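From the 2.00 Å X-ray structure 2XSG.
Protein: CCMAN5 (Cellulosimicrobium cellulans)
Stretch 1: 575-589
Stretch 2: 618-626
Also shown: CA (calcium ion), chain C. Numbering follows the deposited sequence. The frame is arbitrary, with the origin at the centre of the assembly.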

ATOM      1  N   ALA A 575       5.301  25.915  20.731  1.00 11.50           N
ATOM      2  CA  ALA A 575       4.036  26.599  20.426  1.00 11.91           C
ATOM      3  C   ALA A 575       2.931  25.614  20.052  1.00 12.12           C
ATOM      4  O   ALA A 575       2.578  25.509  18.879  1.00 12.37           O
ATOM      5  CB  ALA A 575       4.231  27.639  19.336  1.00 11.85           C
ATOM      6  N   PRO A 576       2.378  24.894  21.053  1.00 12.83           N
ATOM      7  CA  PRO A 576       1.460  23.755  20.833  1.00 13.14           C
ATOM      8  C   PRO A 576       0.115  24.114  20.168  1.00 13.35           C
ATOM      9  O   PRO A 576      -0.564  23.226  19.642  1.00 12.63           O
ATOM     10  CB  PRO A 576       1.223  23.211  22.257  1.00 13.15           C
ATOM     11  CG  PRO A 576       1.453  24.376  23.145  1.00 12.73           C
ATOM     12  CD  PRO A 576       2.604  25.120  22.497  1.00 12.94           C
ATOM     13  N   ASP A 577      -0.244  25.398  20.199  1.00 13.06           N
ATOM     14  CA  ASP A 577      -1.485  25.865  19.613  1.00 13.69           C
ATOM     15  C   ASP A 577      -1.278  26.594  18.271  1.00 13.15           C
ATOM     16  O   ASP A 577      -2.233  27.099  17.694  1.00 13.21           O
ATOM     17  CB  ASP A 577      -2.242  26.750  20.625  1.00 14.35           C
ATOM     18  CG  ASP A 577      -2.614  25.991  21.933  1.00 15.77           C
ATOM     19  OD1 ASP A 577      -3.008  24.806  21.874  1.00 16.71           O
ATOM     20  OD2 ASP A 577      -2.518  26.596  23.028  1.00 16.04           O
ATOM     21  N   ASP A 578      -0.038  26.646  17.777  1.00 12.67           N
ATOM     22  CA  ASP A 578       0.251  27.250  16.471  1.00 12.41           C
ATOM     23  C   ASP A 578       0.432  26.163  15.409  1.00 12.11           C
ATOM     24  O   ASP A 578       1.490  25.520  15.334  1.00 11.26           O
ATOM     25  CB  ASP A 578       1.507  28.149  16.539  1.00 12.79           C
ATOM     26  CG  ASP A 578       1.796  28.902  15.221  1.00 13.66           C
ATOM     27  OD1 ASP A 578       1.198  28.599  14.153  1.00 13.52           O
ATOM     28  OD2 ASP A 578       2.647  29.816  15.248  1.00 13.96           O
ATOM     29  N   GLY A 579      -0.609  25.967  14.596  1.00 11.20           N
ATOM     30  CA  GLY A 579      -0.546  25.075  13.449  1.00 11.12           C
ATOM     31  C   GLY A 579       0.653  25.244  12.522  1.00 11.00           C
ATOM     32  O   GLY A 579       1.113  24.278  11.917  1.00 10.51           O
ATOM     33  N   LYS A 580       1.147  26.472  12.396  1.00 10.78           N
ATOM     34  CA  LYS A 580       2.255  26.775  11.483  1.00 11.21           C
ATOM     35  C   LYS A 580       3.621  26.291  12.015  1.00 10.50           C
ATOM     36  O   LYS A 580       4.577  26.149  11.243  1.00 10.54           O
ATOM     37  CB  LYS A 580       2.269  28.281  11.170  1.00 11.76           C
ATOM     38  CG  LYS A 580       3.200  28.733  10.043  1.00 14.82           C
ATOM     39  CD  LYS A 580       2.587  28.602   8.624  1.00 17.52           C
ATOM     40  CE  LYS A 580       3.586  29.108   7.557  1.00 17.89           C
ATOM     41  NZ  LYS A 580       3.372  28.569   6.153  1.00 16.65           N
ATOM     42  N   ALA A 581       3.712  26.018  13.317  1.00  8.79           N
ATOM     43  CA  ALA A 581       4.964  25.525  13.909  1.00  8.19           C
ATOM     44  C   ALA A 581       5.151  24.003  13.771  1.00  7.46           C
ATOM     45  O   ALA A 581       6.132  23.445  14.265  1.00  7.00           O
ATOM     46  CB  ALA A 581       5.067  25.953  15.387  1.00  7.55           C
ATOM     47  N   MET A 582       4.202  23.345  13.109  1.00  6.43           N
ATOM     48  CA  MET A 582       4.269  21.914  12.869  1.00  5.86           C
ATOM     49  C   MET A 582       5.087  21.630  11.602  1.00  5.45           C
ATOM     50  O   MET A 582       4.596  21.824  10.485  1.00  4.82           O
ATOM     51  CB  MET A 582       2.847  21.333  12.745  1.00  6.23           C
ATOM     52  CG  MET A 582       2.779  19.822  12.437  1.00  4.80           C
ATOM     53  SD  MET A 582       3.647  18.758  13.608  1.00  6.74           S
ATOM     54  CE  MET A 582       2.888  19.154  15.193  1.00  4.87           C
ATOM     55  N   LEU A 583       6.321  21.162  11.774  1.00  4.43           N
ATOM     56  CA  LEU A 583       7.240  20.974  10.626  1.00  4.23           C
ATOM     57  C   LEU A 583       7.180  19.551  10.090  1.00  4.09           C
ATOM     58  O   LEU A 583       7.571  19.285   8.941  1.00  4.08           O
ATOM     59  CB  LEU A 583       8.683  21.335  11.015  1.00  4.18           C
ATOM     60  CG  LEU A 583       8.867  22.741  11.594  1.00  4.65           C
ATOM     61  CD1 LEU A 583      10.336  23.053  11.767  1.00  4.23           C
ATOM     62  CD2 LEU A 583       8.173  23.804  10.724  1.00  4.12           C
ATOM     63  N   HIS A 584       6.675  18.646  10.926  1.00  3.38           N
ATOM     64  CA  HIS A 584       6.416  17.270  10.525  1.00  3.37           C
ATOM     65  C   HIS A 584       5.185  17.208   9.619  1.00  3.27           C
ATOM     66  O   HIS A 584       4.231  17.973   9.811  1.00  2.98           O
ATOM     67  CB  HIS A 584       6.171  16.420  11.771  1.00  3.31           C
ATOM     68  CG  HIS A 584       5.743  15.020  11.474  1.00  3.16           C
ATOM     69  ND1 HIS A 584       4.517  14.515  11.859  1.00  4.79           N
ATOM     70  CD2 HIS A 584       6.386  14.011  10.849  1.00  2.29           C
ATOM     71  CE1 HIS A 584       4.419  13.258  11.464  1.00  2.00           C
ATOM     72  NE2 HIS A 584       5.541  12.928  10.851  1.00  5.10           N
ATOM     73  N   SER A 585       5.199  16.297   8.644  1.00  3.39           N
ATOM     74  CA  SER A 585       3.995  16.019   7.861  1.00  3.12           C
ATOM     75  C   SER A 585       3.438  14.647   8.192  1.00  3.59           C
ATOM     76  O   SER A 585       4.185  13.656   8.220  1.00  3.31           O
ATOM     77  CB  SER A 585       4.249  16.131   6.361  1.00  3.27           C
ATOM     78  OG  SER A 585       3.044  15.893   5.635  1.00  2.79           O
ATOM     79  N   ASN A 586       2.126  14.589   8.428  1.00  3.31           N
ATOM     80  CA  ASN A 586       1.413  13.308   8.589  1.00  3.90           C
ATOM     81  C   ASN A 586       0.856  12.734   7.276  1.00  4.51           C
ATOM     82  O   ASN A 586       0.427  11.582   7.229  1.00  5.18           O
ATOM     83  CB  ASN A 586       0.261  13.451   9.593  1.00  3.43           C
ATOM     84  CG  ASN A 586       0.720  13.986  10.934  1.00  4.11           C
ATOM     85  OD1 ASN A 586       0.290  15.066  11.379  1.00  5.34           O
ATOM     86  ND2 ASN A 586       1.614  13.268  11.563  1.00  2.00           N
ATOM     87  N   ALA A 587       0.883  13.531   6.213  1.00  5.05           N
ATOM     88  CA  ALA A 587       0.128  13.223   4.998  1.00  5.72           C
ATOM     89  C   ALA A 587       0.940  12.426   3.985  1.00  5.99           C
ATOM     90  O   ALA A 587       0.378  11.883   3.028  1.00  5.95           O
ATOM     91  CB  ALA A 587      -0.407  14.520   4.363  1.00  5.23           C
ATOM     92  N   ASN A 588       2.251  12.364   4.202  1.00  6.68           N
ATOM     93  CA  ASN A 588       3.179  11.648   3.324  1.00  7.03           C
ATOM     94  C   ASN A 588       4.171  10.792   4.114  1.00  7.46           C
ATOM     95  O   ASN A 588       4.317  10.951   5.343  1.00  7.75           O
ATOM     96  CB  ASN A 588       3.952  12.642   2.462  1.00  7.13           C
ATOM     97  CG  ASN A 588       4.370  12.065   1.143  1.00  8.47           C
ATOM     98  OD1 ASN A 588       3.737  11.146   0.627  1.00  9.81           O
ATOM     99  ND2 ASN A 588       5.450  12.595   0.582  1.00 10.53           N
ATOM    100  N   GLU A 589       4.864   9.900   3.407  1.00  6.90           N
ATOM    101  CA  GLU A 589       5.756   8.915   4.027  1.00  7.17           C
ATOM    102  C   GLU A 589       7.194   9.394   4.264  1.00  7.15           C
ATOM    103  O   GLU A 589       7.981   8.675   4.888  1.00  6.83           O
ATOM    104  CB  GLU A 589       5.825   7.632   3.178  1.00  7.27           C
ATOM    105  CG  GLU A 589       4.528   6.831   3.094  1.00  6.92           C
ATOM    106  CD  GLU A 589       3.651   7.271   1.947  1.00  6.15           C
ATOM    107  OE1 GLU A 589       3.979   8.267   1.297  1.00  5.02           O
ATOM    108  OE2 GLU A 589       2.628   6.613   1.689  1.00  6.06           O
ATOM    109  N   GLU A 618      -6.812  14.247  17.525  1.00  7.03           N
ATOM    110  CA  GLU A 618      -6.669  15.376  16.622  1.00  7.91           C
ATOM    111  C   GLU A 618      -5.272  15.932  16.771  1.00  7.81           C
ATOM    112  O   GLU A 618      -4.777  16.048  17.889  1.00  7.83           O
ATOM    113  CB  GLU A 618      -7.641  16.486  16.984  1.00  7.83           C
ATOM    114  CG  GLU A 618      -9.103  16.175  16.768  1.00 11.27           C
ATOM    115  CD  GLU A 618      -9.916  17.448  16.635  1.00 14.13           C
ATOM    116  OE1 GLU A 618      -9.480  18.485  17.183  1.00 17.08           O
ATOM    117  OE2 GLU A 618     -10.962  17.427  15.953  1.00 15.91           O
ATOM    118  N   THR A 619      -4.637  16.268  15.653  1.00  7.07           N
ATOM    119  CA  THR A 619      -3.354  16.969  15.668  1.00  6.88           C
ATOM    120  C   THR A 619      -3.379  18.176  14.741  1.00  7.07           C
ATOM    121  O   THR A 619      -4.244  18.272  13.863  1.00  6.54           O
ATOM    122  CB  THR A 619      -2.186  16.076  15.180  1.00  7.10           C
ATOM    123  OG1 THR A 619      -2.574  15.401  13.970  1.00  6.62           O
ATOM    124  CG2 THR A 619      -1.794  15.060  16.251  1.00  6.81           C
ATOM    125  N   TRP A 620      -2.409  19.074  14.927  1.00  6.60           N
ATOM    126  CA  TRP A 620      -2.149  20.151  13.973  1.00  7.46           C
ATOM    127  C   TRP A 620      -1.520  19.608  12.701  1.00  7.30           C
ATOM    128  O   TRP A 620      -0.550  18.851  12.746  1.00  7.30           O
ATOM    129  CB  TRP A 620      -1.228  21.204  14.581  1.00  7.46           C
ATOM    130  CG  TRP A 620      -1.961  22.140  15.481  1.00  9.06           C
ATOM    131  CD1 TRP A 620      -1.806  22.267  16.842  1.00 10.38           C
ATOM    132  CD2 TRP A 620      -2.982  23.066  15.099  1.00  9.33           C
ATOM    133  NE1 TRP A 620      -2.654  23.234  17.314  1.00 11.77           N
ATOM    134  CE2 TRP A 620      -3.395  23.737  16.274  1.00 10.62           C
ATOM    135  CE3 TRP A 620      -3.575  23.414  13.876  1.00  8.28           C
ATOM    136  CZ2 TRP A 620      -4.379  24.737  16.261  1.00 11.07           C
ATOM    137  CZ3 TRP A 620      -4.560  24.404  13.865  1.00 10.61           C
ATOM    138  CH2 TRP A 620      -4.953  25.051  15.052  1.00 11.10           C
ATOM    139  N   ASN A 621      -2.104  19.989  11.570  1.00  7.01           N
ATOM    140  CA  ASN A 621      -1.595  19.589  10.265  1.00  6.73           C
ATOM    141  C   ASN A 621      -1.308  20.785   9.390  1.00  6.29           C
ATOM    142  O   ASN A 621      -2.224  21.518   9.008  1.00  6.48           O
ATOM    143  CB  ASN A 621      -2.557  18.624   9.582  1.00  6.57           C
ATOM    144  CG  ASN A 621      -2.501  17.249  10.200  1.00  6.42           C
ATOM    145  OD1 ASN A 621      -1.705  16.410   9.782  1.00  6.78           O
ATOM    146  ND2 ASN A 621      -3.290  17.035  11.251  1.00  3.12           N
ATOM    147  N   ARG A 622      -0.018  20.991   9.123  1.00  5.85           N
ATOM    148  CA  ARG A 622       0.446  22.076   8.270  1.00  4.87           C
ATOM    149  C   ARG A 622       0.570  21.638   6.812  1.00  5.06           C
ATOM    150  O   ARG A 622       0.283  22.414   5.891  1.00  4.82           O
ATOM    151  CB  ARG A 622       1.790  22.639   8.776  1.00  5.06           C
ATOM    152  CG  ARG A 622       2.413  23.683   7.831  1.00  3.50           C
ATOM    153  CD  ARG A 622       3.663  24.357   8.392  1.00  5.38           C
ATOM    154  NE  ARG A 622       4.286  25.224   7.379  1.00  3.65           N
ATOM    155  CZ  ARG A 622       5.418  25.912   7.542  1.00  3.29           C
ATOM    156  NH1 ARG A 622       6.078  25.900   8.693  1.00  2.00           N
ATOM    157  NH2 ARG A 622       5.881  26.643   6.540  1.00  4.00           N
ATOM    158  N   TYR A 623       0.981  20.393   6.596  1.00  4.93           N
ATOM    159  CA  TYR A 623       1.298  19.944   5.244  1.00  5.03           C
ATOM    160  C   TYR A 623       0.332  18.917   4.640  1.00  5.19           C
ATOM    161  O   TYR A 623      -0.147  18.015   5.321  1.00  4.85           O
ATOM    162  CB  TYR A 623       2.723  19.390   5.204  1.00  5.00           C
ATOM    163  CG  TYR A 623       3.805  20.401   5.574  1.00  4.92           C
ATOM    164  CD1 TYR A 623       4.306  20.468   6.874  1.00  3.65           C
ATOM    165  CD2 TYR A 623       4.351  21.248   4.620  1.00  4.12           C
ATOM    166  CE1 TYR A 623       5.313  21.368   7.216  1.00  4.52           C
ATOM    167  CE2 TYR A 623       5.346  22.167   4.957  1.00  5.41           C
ATOM    168  CZ  TYR A 623       5.823  22.214   6.254  1.00  6.21           C
ATOM    169  OH  TYR A 623       6.816  23.106   6.599  1.00  6.72           O
ATOM    170  N   ILE A 624       0.063  19.086   3.344  1.00  6.02           N
ATOM    171  CA  ILE A 624      -0.599  18.061   2.512  1.00  5.64           C
ATOM    172  C   ILE A 624       0.490  17.330   1.732  1.00  5.80           C
ATOM    173  O   ILE A 624       1.667  17.613   1.929  1.00  6.37           O
ATOM    174  CB  ILE A 624      -1.703  18.668   1.567  1.00  6.23           C
ATOM    175  CG1 ILE A 624      -1.194  19.920   0.834  1.00  4.10           C
ATOM    176  CG2 ILE A 624      -2.977  18.991   2.377  1.00  5.18           C
ATOM    177  CD1 ILE A 624      -2.139  20.453  -0.247  1.00  5.53           C
ATOM    178  N   ALA A 625       0.117  16.379   0.882  1.00  5.86           N
ATOM    179  CA  ALA A 625       1.091  15.504   0.235  1.00  6.35           C
ATOM    180  C   ALA A 625       1.496  15.980  -1.151  1.00  6.29           C
ATOM    181  O   ALA A 625       2.339  15.366  -1.791  1.00  7.37           O
ATOM    182  CB  ALA A 625       0.584  14.068   0.189  1.00  5.41           C
ATOM    183  N   THR A 626       0.888  17.075  -1.606  1.00  6.47           N
ATOM    184  CA  THR A 626       1.137  17.618  -2.937  1.00  6.19           C
ATOM    185  C   THR A 626       0.924  19.138  -2.891  1.00  6.14           C
ATOM    186  O   THR A 626       0.511  19.672  -1.861  1.00  5.72           O
ATOM    187  CB  THR A 626       0.260  16.927  -4.021  1.00  6.57           C
ATOM    188  OG1 THR A 626       0.743  17.283  -5.312  1.00  5.78           O
ATOM    189  CG2 THR A 626      -1.239  17.339  -3.888  1.00  6.89           C
TER
HETATM  190 CA    CA C1772       2.408   9.495  -0.429  1.00 30.05          CA
HETATM  191  O   HOH W   1       8.947  21.153   7.407  1.00  3.70           O
HETATM  192  O   HOH W   2       1.903  18.826   9.028  1.00  2.00           O
HETATM  193  O   HOH W   3       3.524  15.854   2.987  1.00  8.04           O
HETATM  194  O   HOH W   4       0.354  16.670   7.809  1.00  5.72           O
HETATM  195  O   HOH W   5       0.584   9.756   1.185  1.00  7.52           O

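Contact between the loop 575-589 and the strand-and-loop segment 618-626 of CCMAN5, followed along the first stretch. The two runs bury 809 Å² between them, yet the one direct hydrogen bond across the contact that can be assigned with confidence is weak; packing and ordered waters do most of the joining. The first stretch opens with a type I turn from A575 to D578, closed by D578 N donating to A575 O at 3.1 Å. The turn lies beside the indole of W620: P576 O sits at the ring edge, near its plane, 3.1 Å from W620 NE1, and D577 O is 3.5 Å from W620 CZ2. The CA-to-CB bond of D578 points away from the strand, and its OD1 accepts from K580 N at 2.8 Å, which braces the start of the short 3-10 segment 579-581. G579 passes closely over the indole, with its N above one ring face and its CA 3.5 Å from W620 CE3. The absence of a side chain permits this approach, since an ideally placed CB would lie 2.8 Å from W620 CE3. K580 points its CA-to-CB bond away, but its chain doubles back so that CE lies over one face of the R622 guanidinium. R622, nearly fully extended, reaches the K580 backbone, where NH1 donates the weak hydrogen bond to K580 O at 3.0 Å with an angle of 127°. The like charges K580 NZ and R622 NH2 are 3.2 Å apart; both are donors, and each finds a hydrogen-bond partner elsewhere in the structure. M582 points toward the strand and packs CG against W620 O at 3.5 Å. Its own carbonyl faces less polar company: M582 O lies 3.4 Å from R622 CB and 3.4 Å from Y623 CE1, and it is buried without a polar partner. L583 starts away from the strand, but its end returns to place CD2 3.6 Å from R622 NH1. From here water takes over the polar linkage. Water 1 donates to L583 O at 2.8 Å and to Y623 OH at 3.0 Å. Water 2 donates to H584 O at 2.6 Å and accepts from Y623 N at 3.0 Å, while H584 O itself lies at the edge of the tyrosine ring. S585 OG, 3.5 Å from Y623 CB, binds water 3 at 2.7 Å; that water donates to I624 O at 2.8 Å. Within the loop, S585 OG also accepts from A587 N at 3.3 Å. Water 4 gathers three groups, accepting from N586 N at 2.8 Å and donating to N621 OD1 and Y623 O, both at 2.9 Å. A587 then makes a small apolar contact, its CB 4.3 Å from A625 CB, and its O is bound by water 5 at 2.8 Å. That water is also a calcium ligand at 2.5 Å. N588 OD1 at 2.4 Å and E589 OE1 at 2.6 Å bind the same calcium ion, anchoring the end of the stretch, while N588 CB remains 4.3 Å from A625 CB.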